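Local coordinates for protein LEOA (Escherichia coli, PDB 4AUR) that is a bacterial dynamin-like GTPase, probably linked to the secretion of heat-labile (LT) toxin in enterotoxigenic strains, at residues R344-D347 and L348-R352. Sequence-based numbering, arbitrary orientation.
Sequences RPLD and LDDIR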
loop_
_atom_site.group_PDB
_atom_site.type_symbol
_atom_site.label_atom_id
_atom_site.label_comp_id
_atom_site.label_asym_id
_atom_site.label_seq_id
_atom_site.Cartn_x
_atom_site.Cartn_y
_atom_site.Cartn_z
ATOM N N ARG A 344 19.480 11.911 -71.460
ATOM C CA ARG A 344 18.738 12.386 -72.628
ATOM C C ARG A 344 19.530 13.297 -73.586
ATOM O O ARG A 344 19.230 13.308 -74.778
ATOM C CB ARG A 344 17.378 12.989 -72.242
ATOM C CG ARG A 344 17.385 14.357 -71.559
ATOM C CD ARG A 344 15.944 14.859 -71.338
ATOM N NE ARG A 344 15.087 13.866 -70.649
ATOM C CZ ARG A 344 14.883 13.786 -69.325
ATOM N NH1 ARG A 344 15.448 14.648 -68.469
ATOM N NH2 ARG A 344 14.095 12.826 -68.851
ATOM N N PRO A 345 20.556 14.020 -73.093
ATOM C CA PRO A 345 21.298 14.870 -74.018
ATOM C C PRO A 345 22.504 14.220 -74.703
ATOM O O PRO A 345 23.164 14.855 -75.488
ATOM C CB PRO A 345 21.763 16.040 -73.127
ATOM C CG PRO A 345 21.343 15.724 -71.721
ATOM C CD PRO A 345 20.946 14.284 -71.700
ATOM N N LEU A 346 22.781 12.964 -74.430
ATOM C CA LEU A 346 24.059 12.383 -74.830
ATOM C C LEU A 346 24.135 11.996 -76.303
ATOM O O LEU A 346 23.222 11.368 -76.808
ATOM C CB LEU A 346 24.339 11.133 -73.987
ATOM C CG LEU A 346 24.430 11.254 -72.468
ATOM C CD1 LEU A 346 24.883 9.928 -71.896
ATOM C CD2 LEU A 346 25.368 12.364 -72.019
ATOM N N ASP A 347 25.247 12.330 -76.969
ATOM C CA ASP A 347 25.507 11.877 -78.350
ATOM C C ASP A 347 26.293 10.582 -78.279
ATOM O O ASP A 347 26.889 10.294 -77.257
ATOM C CB ASP A 347 26.169 12.986 -79.230
ATOM C CG ASP A 347 27.696 13.197 -78.966
ATOM O OD1 ASP A 347 28.528 12.326 -79.334
ATOM O OD2 ASP A 347 28.074 14.280 -78.454
ATOM N N LEU A 348 26.295 9.789 -79.344
ATOM C CA LEU A 348 26.834 8.420 -79.272
ATOM C C LEU A 348 28.245 8.255 -78.712
ATOM O O LEU A 348 28.599 7.178 -78.257
ATOM C CB LEU A 348 26.813 7.744 -80.639
ATOM C CG LEU A 348 25.449 7.470 -81.264
ATOM C CD1 LEU A 348 25.245 8.367 -82.489
ATOM C CD2 LEU A 348 25.331 6.001 -81.635
ATOM N N ASP A 349 29.067 9.291 -78.785
ATOM C CA ASP A 349 30.411 9.212 -78.226
ATOM C C ASP A 349 30.325 9.201 -76.699
ATOM O O ASP A 349 31.134 8.566 -76.025
ATOM C CB ASP A 349 31.278 10.387 -78.705
ATOM C CG ASP A 349 31.677 10.268 -80.174
ATOM O OD1 ASP A 349 32.174 9.193 -80.583
ATOM O OD2 ASP A 349 31.485 11.259 -80.917
ATOM N N ASP A 350 29.308 9.881 -76.181
ATOM C CA ASP A 350 29.141 10.086 -74.763
ATOM C C ASP A 350 28.725 8.867 -73.984
ATOM O O ASP A 350 28.743 8.903 -72.759
ATOM C CB ASP A 350 28.068 11.126 -74.527
ATOM C CG ASP A 350 28.441 12.469 -75.064
ATOM O OD1 ASP A 350 29.417 13.071 -74.556
ATOM O OD2 ASP A 350 27.744 12.914 -75.991
ATOM N N ILE A 351 28.361 7.810 -74.691
ATOM C CA ILE A 351 27.627 6.681 -74.129
ATOM C C ILE A 351 28.483 5.832 -73.230
ATOM O O ILE A 351 28.079 5.507 -72.127
ATOM C CB ILE A 351 27.077 5.762 -75.247
ATOM C CG1 ILE A 351 26.051 6.489 -76.104
ATOM C CG2 ILE A 351 26.392 4.555 -74.675
ATOM C CD1 ILE A 351 24.775 6.854 -75.369
ATOM N N ARG A 352 29.655 5.454 -73.712
ATOM C CA ARG A 352 30.539 4.598 -72.968
ATOM C C ARG A 352 30.965 5.316 -71.716
ATOM O O ARG A 352 30.836 4.781 -70.630
ATOM C CB ARG A 352 31.728 4.163 -73.831
ATOM C CG ARG A 352 32.882 3.491 -73.105
ATOM C CD ARG A 352 32.489 2.281 -72.264
ATOM N NE ARG A 352 33.701 1.751 -71.642
ATOM C CZ ARG A 352 34.527 0.850 -72.182
ATOM N NH1 ARG A 352 34.282 0.308 -73.369
ATOM N NH2 ARG A 352 35.607 0.475 -71.511
#
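Asp347 and Asp350 are joined by two hydrogen bonds, one from backbone to side chain and one between backbones, at the turn that leads into helix 351-359. Asp347 N donates a hydrogen bond to Asp350 OD2 at 2.7 Å, on the anti lone pair facing away from OD1. In the other direction the Asp347 carboxylate reaches along the chain, where OD1 accepts from Asp349 N at 3.1 Å and closes an Asx turn. This donor lies on the anti side, 34° out of the carboxylate plane. With chi1 at 77°, Asp347 CG sits between its own backbone N and carbonyl carbon, which brings OD1 to Asp349 N. The backbone bond from Asp350 N to Asp347 O, 2.7 Å, completes a beta turn over residues 347 to 350.

The side chains of Asp347 and Asp350 cross at about a right angle, and their carboxylate planes are turned 62° apart, with Asp347 OD2 beside Asp350 OD2. Asp349 OD2 lies 3.5 Å from Asp347 OD1. Like charges gather here, and the N-H donors on Asp347 OD1 and Asp350 OD2 would probably offset part of the charge.

Leu346 lies against the aliphatic part of Asp350: its CB meets Asp350 CB at 3.8 Å and CD2 lies 3.9 Å from the same carbon.

The turn joins the long helix 275-343 to helix 351-359 far out in the elongated helical domain; the centre of the contact lies about 80 Å from the centre of the chain. Lys500 of helix 489-518 hydrogen-bonds to Arg344 O, Leu348 packs on Trp469, and Arg352 forms a salt bridge with Asp356 within its own helix.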